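Local coordinates for protein polyketide synthase PksJ (Bacillus subtilis subsp. subtilis, PDB 4J1Q) that carries a ketoreductase domain that binds NADPH and catalyses stereoselective alpha- and beta-ketoreduction in the bacillaene assembly line, at residues A[91-94]-A[95-99]; A[417-420]-A[421-425]; A[435-438]-A[439-443]. All coordinates share one frame; numbering follows the deposited sequence.

Interaction 1: residues A[91-94]-A[95-99]; sequences NIFE and LLQSK
L95 O is gripped twice at the C-terminal end of helix 81-98. The hydroxyl of S98 donates to it at 3.0 Å, and K99 N bonds it at 3.2 Å. K99 then leaves helical geometry, and its NZ forms a salt bridge with E46. In the turns before this, the usual i to i+4 bonds link the two segments. L95 N bonds N91 O at 2.9 Å. L96 N bonds I92 O, Q97 N bonds F93 O and S98 N bonds E94 O.

F93 and Q97, one turn apart, also meet through their side chains. The F93 ring swings round to the carbonyl side of its own residue (chi1 163°), and the Q97 amide comes over one of its faces. Q97 CD stands 3.9 Å above the ring plane, offset toward the rim. The nearest pair is F93 CZ and Q97 NE2 at 3.4 Å. Ring and amide planes are 35° apart. The amide is held from outside, since Q97 NE2 donates to I299 O, and F93 also stacks on the ring of F307.

Helix 81-98 packs against strands 70-74 and 46-52 and helix 126-136. This layering of helices on parallel strands is consistent with the Rossmann-like structural subdomain of polyketide synthase ketoreductases. I92 and L96 meet helix 126-136, and I92 also touches V50 of strand 46-52. L95 packs on R70 and I72 of strand 70-74. The E94 chain is extended beyond CG, and its OE2 is hydrogen-bonded to N304 ND2.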
loop_
_atom_site.group_PDB
_atom_site.type_symbol
_atom_site.label_atom_id
_atom_site.label_comp_id
_atom_site.label_asym_id
_atom_site.label_seq_id
_atom_site.Cartn_x
_atom_site.Cartn_y
_atom_site.Cartn_z
ATOM N N ASN A 91 -14.590 7.179 -7.120
ATOM C CA ASN A 91 -15.666 6.679 -7.989
ATOM C C ASN A 91 -16.069 5.253 -7.634
ATOM O O ASN A 91 -17.269 4.979 -7.532
ATOM C CB ASN A 91 -15.262 6.731 -9.461
ATOM C CG ASN A 91 -15.029 8.144 -9.942
ATOM O OD1 ASN A 91 -15.644 9.081 -9.449
ATOM N ND2 ASN A 91 -14.090 8.310 -10.858
ATOM N N ILE A 92 -15.077 4.361 -7.417
ATOM C CA ILE A 92 -15.372 2.995 -6.969
ATOM C C ILE A 92 -16.110 3.061 -5.662
ATOM O O ILE A 92 -17.087 2.336 -5.434
ATOM C CB ILE A 92 -14.114 2.144 -6.675
ATOM C CG1 ILE A 92 -13.168 2.083 -7.885
ATOM C CG2 ILE A 92 -14.529 0.756 -6.207
ATOM C CD1 ILE A 92 -13.872 2.134 -9.207
ATOM N N PHE A 93 -15.623 3.940 -4.802
ATOM C CA PHE A 93 -16.143 4.074 -3.454
ATOM C C PHE A 93 -17.595 4.539 -3.486
ATOM O O PHE A 93 -18.443 3.996 -2.762
ATOM C CB PHE A 93 -15.236 5.034 -2.680
ATOM C CG PHE A 93 -15.838 5.583 -1.424
ATOM C CD1 PHE A 93 -16.005 4.772 -0.320
ATOM C CD2 PHE A 93 -16.055 6.950 -1.292
ATOM C CE1 PHE A 93 -16.450 5.306 0.872
ATOM C CE2 PHE A 93 -16.486 7.490 -0.109
ATOM C CZ PHE A 93 -16.665 6.669 0.989
ATOM N N GLU A 94 -17.910 5.456 -4.401
ATOM C CA GLU A 94 -19.282 5.993 -4.484
ATOM C C GLU A 94 -20.208 4.995 -5.152
ATOM O O GLU A 94 -21.380 4.945 -4.858
ATOM C CB GLU A 94 -19.319 7.325 -5.229
ATOM C CG GLU A 94 -18.601 8.449 -4.502
ATOM C CD GLU A 94 -18.577 9.737 -5.299
ATOM O OE1 GLU A 94 -18.424 9.681 -6.539
ATOM O OE2 GLU A 94 -18.733 10.813 -4.690
ATOM N N LEU A 95 -19.647 4.194 -6.044
ATOM C CA LEU A 95 -20.345 3.063 -6.620
ATOM C C LEU A 95 -20.821 2.057 -5.567
ATOM O O LEU A 95 -21.986 1.709 -5.527
ATOM C CB LEU A 95 -19.442 2.391 -7.640
ATOM C CG LEU A 95 -19.990 1.168 -8.348
ATOM C CD1 LEU A 95 -21.158 1.544 -9.264
ATOM C CD2 LEU A 95 -18.875 0.490 -9.121
ATOM N N LEU A 96 -19.928 1.616 -4.690
ATOM C CA LEU A 96 -20.314 0.677 -3.626
ATOM C C LEU A 96 -21.434 1.252 -2.766
ATOM O O LEU A 96 -22.466 0.607 -2.565
ATOM C CB LEU A 96 -19.124 0.343 -2.727
ATOM C CG LEU A 96 -17.947 -0.376 -3.389
ATOM C CD1 LEU A 96 -16.753 -0.386 -2.440
ATOM C CD2 LEU A 96 -18.326 -1.794 -3.787
ATOM N N GLN A 97 -21.193 2.436 -2.214
ATOM C CA GLN A 97 -22.174 3.092 -1.356
ATOM C C GLN A 97 -23.568 2.992 -1.944
ATOM O O GLN A 97 -24.509 2.626 -1.249
ATOM C CB GLN A 97 -21.832 4.563 -1.169
ATOM C CG GLN A 97 -20.755 4.809 -0.145
ATOM C CD GLN A 97 -20.424 6.284 0.003
ATOM O OE1 GLN A 97 -20.503 7.051 -0.957
ATOM N NE2 GLN A 97 -20.048 6.685 1.206
ATOM N N SER A 98 -23.681 3.316 -3.231
ATOM C CA SER A 98 -24.972 3.365 -3.910
ATOM C C SER A 98 -25.612 1.987 -3.954
ATOM O O SER A 98 -26.809 1.843 -3.735
ATOM C CB SER A 98 -24.793 3.849 -5.346
ATOM O OG SER A 98 -24.676 2.739 -6.220
ATOM N N LYS A 99 -24.816 0.991 -4.318
ATOM C CA LYS A 99 -25.318 -0.338 -4.545
ATOM C C LYS A 99 -25.563 -1.033 -3.224
ATOM O O LYS A 99 -25.849 -2.218 -3.184
ATOM C CB LYS A 99 -24.329 -1.138 -5.397
ATOM C CG LYS A 99 -24.198 -0.620 -6.824
ATOM C CD LYS A 99 -25.548 -0.240 -7.418
ATOM C CE LYS A 99 -26.011 -1.259 -8.451
ATOM N NZ LYS A 99 -25.625 -0.880 -9.842
#

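Interaction 2: residues A[417-420]-A[421-425]; sequences KAFY and QGIVS
F419 and I423 sit one helical turn apart and touch through a CH-pi contact. I423 CD1 lies over one face of the F419 ring, 4.3 Å from its centroid and 27° off the ring normal. The nearest ring atom is F419 CE2, at 3.9 Å from I423 CD1. A chi1 of 173° sets the F419 CG opposite the backbone N and stands the ring out from the helix. The I423 chain is extended, and its CD1 reaches back over the ring face. On the way, I423 CG1 passes 3.3 Å from F419 O.

The same helix carries Y420 beside F419. F419 CD2 lies over one face of the Y420 ring, offset toward its rim.

The i to i+4 bonds of the helix hold F419 and I423 one turn apart. Q421 N bonds K417 O at 2.8 Å, and G422 N bonds A418 O at the same length. I423 N gives a longer bond of 3.3 Å to F419 O. At the far end the hydroxyl of S425 donates to G422 O at 2.9 Å, coming from above the carbonyl plane.

Further out, F419 meets F218 edge to face, and both F419 and I423 pack on I334. The Y420 hydroxyl is hydrogen-bonded to W199 NE1. A418 and Q421 touch M25. Helix 412-425 thus packs on strands 332-338 and 22-31 and on F218 and W199, as an amphipathic helix flanking the Rossmann-fold ketoreductase.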
loop_
_atom_site.group_PDB
_atom_site.type_symbol
_atom_site.label_atom_id
_atom_site.label_comp_id
_atom_site.label_asym_id
_atom_site.label_seq_id
_atom_site.Cartn_x
_atom_site.Cartn_y
_atom_site.Cartn_z
ATOM N N LYS A 417 13.858 -6.379 13.534
ATOM C CA LYS A 417 14.465 -7.539 12.920
ATOM C C LYS A 417 13.863 -7.807 11.548
ATOM O O LYS A 417 14.581 -7.949 10.562
ATOM C CB LYS A 417 14.359 -8.768 13.827
ATOM C CG LYS A 417 15.167 -8.641 15.112
ATOM C CD LYS A 417 15.057 -9.882 15.992
ATOM C CE LYS A 417 15.531 -9.590 17.419
ATOM N NZ LYS A 417 15.763 -10.836 18.208
ATOM N N ALA A 418 12.537 -7.782 11.475
ATOM C CA ALA A 418 11.836 -7.963 10.207
ATOM C C ALA A 418 12.198 -6.852 9.219
ATOM O O ALA A 418 12.420 -7.090 8.043
ATOM C CB ALA A 418 10.344 -7.978 10.447
ATOM N N PHE A 419 12.346 -5.650 9.737
ATOM C CA PHE A 419 12.758 -4.537 8.917
ATOM C C PHE A 419 14.102 -4.792 8.260
ATOM O O PHE A 419 14.238 -4.589 7.061
ATOM C CB PHE A 419 12.797 -3.267 9.741
ATOM C CG PHE A 419 13.369 -2.085 9.006
ATOM C CD1 PHE A 419 12.587 -1.330 8.136
ATOM C CD2 PHE A 419 14.678 -1.654 9.277
ATOM C CE1 PHE A 419 13.110 -0.213 7.502
ATOM C CE2 PHE A 419 15.200 -0.526 8.668
ATOM C CZ PHE A 419 14.404 0.231 7.819
ATOM N N TYR A 420 15.086 -5.237 9.047
ATOM C CA TYR A 420 16.412 -5.549 8.517
ATOM C C TYR A 420 16.391 -6.760 7.576
ATOM O O TYR A 420 16.964 -6.725 6.484
ATOM C CB TYR A 420 17.438 -5.749 9.656
ATOM C CG TYR A 420 17.850 -4.446 10.320
ATOM C CD1 TYR A 420 18.347 -3.398 9.557
ATOM C CD2 TYR A 420 17.653 -4.228 11.680
ATOM C CE1 TYR A 420 18.644 -2.169 10.119
ATOM C CE2 TYR A 420 17.962 -3.003 12.266
ATOM C CZ TYR A 420 18.467 -1.978 11.477
ATOM O OH TYR A 420 18.826 -0.764 12.038
ATOM N N GLN A 421 15.678 -7.807 7.973
ATOM C CA GLN A 421 15.526 -8.971 7.115
ATOM C C GLN A 421 14.864 -8.615 5.778
ATOM O O GLN A 421 15.152 -9.240 4.753
ATOM C CB GLN A 421 14.678 -10.026 7.809
ATOM C CG GLN A 421 15.347 -10.732 8.965
ATOM C CD GLN A 421 14.445 -11.785 9.572
ATOM O OE1 GLN A 421 13.571 -12.333 8.898
ATOM N NE2 GLN A 421 14.639 -12.060 10.854
ATOM N N GLY A 422 13.950 -7.643 5.799
ATOM C CA GLY A 422 13.218 -7.269 4.591
ATOM C C GLY A 422 14.124 -6.578 3.600
ATOM O O GLY A 422 13.991 -6.751 2.406
ATOM N N ILE A 423 15.073 -5.803 4.109
ATOM C CA ILE A 423 15.992 -5.091 3.245
ATOM C C ILE A 423 16.903 -6.068 2.498
ATOM O O ILE A 423 16.991 -6.017 1.267
ATOM C CB ILE A 423 16.856 -4.102 4.043
ATOM C CG1 ILE A 423 15.959 -3.032 4.681
ATOM C CG2 ILE A 423 17.939 -3.503 3.155
ATOM C CD1 ILE A 423 16.703 -1.869 5.313
ATOM N N VAL A 424 17.582 -6.944 3.246
ATOM C CA VAL A 424 18.524 -7.871 2.652
ATOM C C VAL A 424 17.878 -8.776 1.590
ATOM O O VAL A 424 18.501 -9.090 0.579
ATOM C CB VAL A 424 19.299 -8.711 3.710
ATOM C CG1 VAL A 424 19.694 -7.860 4.905
ATOM C CG2 VAL A 424 18.506 -9.932 4.161
ATOM N N SER A 425 16.622 -9.167 1.798
ATOM C CA SER A 425 15.919 -9.983 0.806
ATOM C C SER A 425 15.694 -9.236 -0.517
ATOM O O SER A 425 15.816 -9.814 -1.592
ATOM C CB SER A 425 14.613 -10.522 1.370
ATOM O OG SER A 425 13.652 -9.482 1.489
#

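Interaction 3: residues A[435-438]-A[439-443]; sequences GQLQ and KMKQK
M440 runs out extended as far as SD and then bends (chi3 -74°), which carries its methyl CE back to the start of the helix. There CE meets the side chain of L437, with L437 CD2 at 4.0 Å from M440 CE. The two side chains run at an angle to one another. M440 SD lies 3.6 Å from G435 N, so the thioether packs against the glycine backbone just ahead of the helix.

Q436 is the N-cap residue. Its carbonyl oxygen, Q436 O, receives M440 N at 3.1 Å, and M440 CG passes 3.3 Å from the same Q436 O. The next bond, from K441 N to L437 O, is shorter at 2.8 Å. The side chains of Q436 and K439 lie alongside each other and point the same way. Q436 OE1 lies near the end of the lysine chain, 3.4 Å from K439 CE. On the other branch of the Q436 amide, NE2 makes a weak hydrogen bond to H20.

This first turn follows strand 429-435 directly, so the chain passes from strand into helix 437-444 through Q436. The Q436 backbone is also hydrogen-bonded to G406, just after helix 397-405. L437, M440 and K441 all touch L24, which seats the helix against strand 22-31.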
loop_
_atom_site.group_PDB
_atom_site.type_symbol
_atom_site.label_atom_id
_atom_site.label_comp_id
_atom_site.label_asym_id
_atom_site.label_seq_id
_atom_site.Cartn_x
_atom_site.Cartn_y
_atom_site.Cartn_z
ATOM N N GLY A 435 2.235 -13.402 15.487
ATOM C CA GLY A 435 1.106 -14.106 16.082
ATOM C C GLY A 435 1.427 -15.574 16.108
ATOM O O GLY A 435 2.572 -15.949 15.934
ATOM N N GLN A 436 0.415 -16.417 16.256
ATOM C CA GLN A 436 0.642 -17.853 16.227
ATOM C C GLN A 436 0.731 -18.399 14.797
ATOM O O GLN A 436 -0.188 -18.218 14.001
ATOM C CB GLN A 436 -0.445 -18.579 17.025
ATOM C CG GLN A 436 -0.427 -18.251 18.516
ATOM C CD GLN A 436 -1.626 -18.801 19.261
ATOM O OE1 GLN A 436 -2.745 -18.818 18.740
ATOM N NE2 GLN A 436 -1.403 -19.218 20.505
ATOM N N LEU A 437 1.825 -19.095 14.488
ATOM C CA LEU A 437 2.159 -19.466 13.108
ATOM C C LEU A 437 1.070 -20.258 12.389
ATOM O O LEU A 437 0.731 -19.947 11.249
ATOM C CB LEU A 437 3.485 -20.234 13.045
ATOM C CG LEU A 437 4.790 -19.446 13.204
ATOM C CD1 LEU A 437 5.967 -20.405 13.347
ATOM C CD2 LEU A 437 5.007 -18.484 12.043
ATOM N N GLN A 438 0.584 -21.325 13.014
ATOM C CA GLN A 438 -0.335 -22.234 12.335
ATOM C C GLN A 438 -1.687 -21.587 12.020
ATOM O O GLN A 438 -2.253 -21.818 10.955
ATOM C CB GLN A 438 -0.498 -23.557 13.100
ATOM C CG GLN A 438 0.552 -24.604 12.728
ATOM C CD GLN A 438 0.119 -26.038 13.011
ATOM O OE1 GLN A 438 -0.311 -26.364 14.118
ATOM N NE2 GLN A 438 0.296 -26.915 12.026
ATOM N N LYS A 439 -2.153 -20.713 12.907
ATOM C CA LYS A 439 -3.361 -19.941 12.637
ATOM C C LYS A 439 -3.148 -18.996 11.464
ATOM O O LYS A 439 -3.969 -18.930 10.547
ATOM C CB LYS A 439 -3.793 -19.158 13.873
ATOM C CG LYS A 439 -4.619 -19.978 14.847
ATOM C CD LYS A 439 -5.168 -19.113 15.969
ATOM C CE LYS A 439 -5.535 -19.948 17.184
ATOM N NZ LYS A 439 -6.162 -19.110 18.240
ATOM N N MET A 440 -2.031 -18.282 11.491
ATOM C CA MET A 440 -1.708 -17.343 10.428
ATOM C C MET A 440 -1.617 -18.066 9.086
ATOM O O MET A 440 -2.357 -17.756 8.152
ATOM C CB MET A 440 -0.408 -16.594 10.746
ATOM C CG MET A 440 -0.506 -15.693 11.971
ATOM S SD MET A 440 0.955 -14.700 12.332
ATOM C CE MET A 440 2.055 -15.961 12.967
ATOM N N LYS A 441 -0.763 -19.082 9.025
ATOM C CA LYS A 441 -0.567 -19.842 7.795
ATOM C C LYS A 441 -1.868 -20.462 7.308
ATOM O O LYS A 441 -2.130 -20.512 6.107
ATOM C CB LYS A 441 0.490 -20.925 7.995
ATOM C CG LYS A 441 1.907 -20.387 8.003
ATOM C CD LYS A 441 2.920 -21.512 8.067
ATOM C CE LYS A 441 4.297 -20.976 8.424
ATOM N NZ LYS A 441 5.235 -22.064 8.824
ATOM N N GLN A 442 -2.692 -20.907 8.254
ATOM C CA GLN A 442 -3.959 -21.549 7.925
ATOM C C GLN A 442 -4.902 -20.582 7.227
ATOM O O GLN A 442 -5.503 -20.919 6.207
ATOM C CB GLN A 442 -4.619 -22.123 9.182
ATOM C CG GLN A 442 -3.985 -23.416 9.677
ATOM C CD GLN A 442 -4.398 -23.773 11.094
ATOM O OE1 GLN A 442 -5.001 -22.964 11.803
ATOM N NE2 GLN A 442 -4.060 -24.986 11.520
ATOM N N LYS A 443 -5.001 -19.367 7.754
ATOM C CA LYS A 443 -5.785 -18.328 7.102
ATOM C C LYS A 443 -5.237 -17.980 5.712
ATOM O O LYS A 443 -5.993 -17.915 4.742
ATOM C CB LYS A 443 -5.857 -17.078 7.981
ATOM C CG LYS A 443 -6.770 -15.996 7.433
ATOM C CD LYS A 443 -6.775 -14.775 8.333
ATOM C CE LYS A 443 -7.556 -13.636 7.702
ATOM N NZ LYS A 443 -7.263 -12.336 8.369
#

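In the fold
All three are turns of helix, and they follow one another along the chain without touching. Interaction 1 belongs to the N-terminal half. Interaction 2 is on the opposite side of the chain's centre, with its centre 38 Å away. Interaction 3 is 33 Å from interaction 1 and 21 Å from interaction 2, centre to centre. Strand 429-435 connects helix 412-425 to helix 437-444, and residues of both interactions 2 and 3 pack on strand 22-31. Of interactions 2 and 3, the former lies nearer the bound NADPH: the F419 side chain is about 10 Å from it, and G435 about 14 Å.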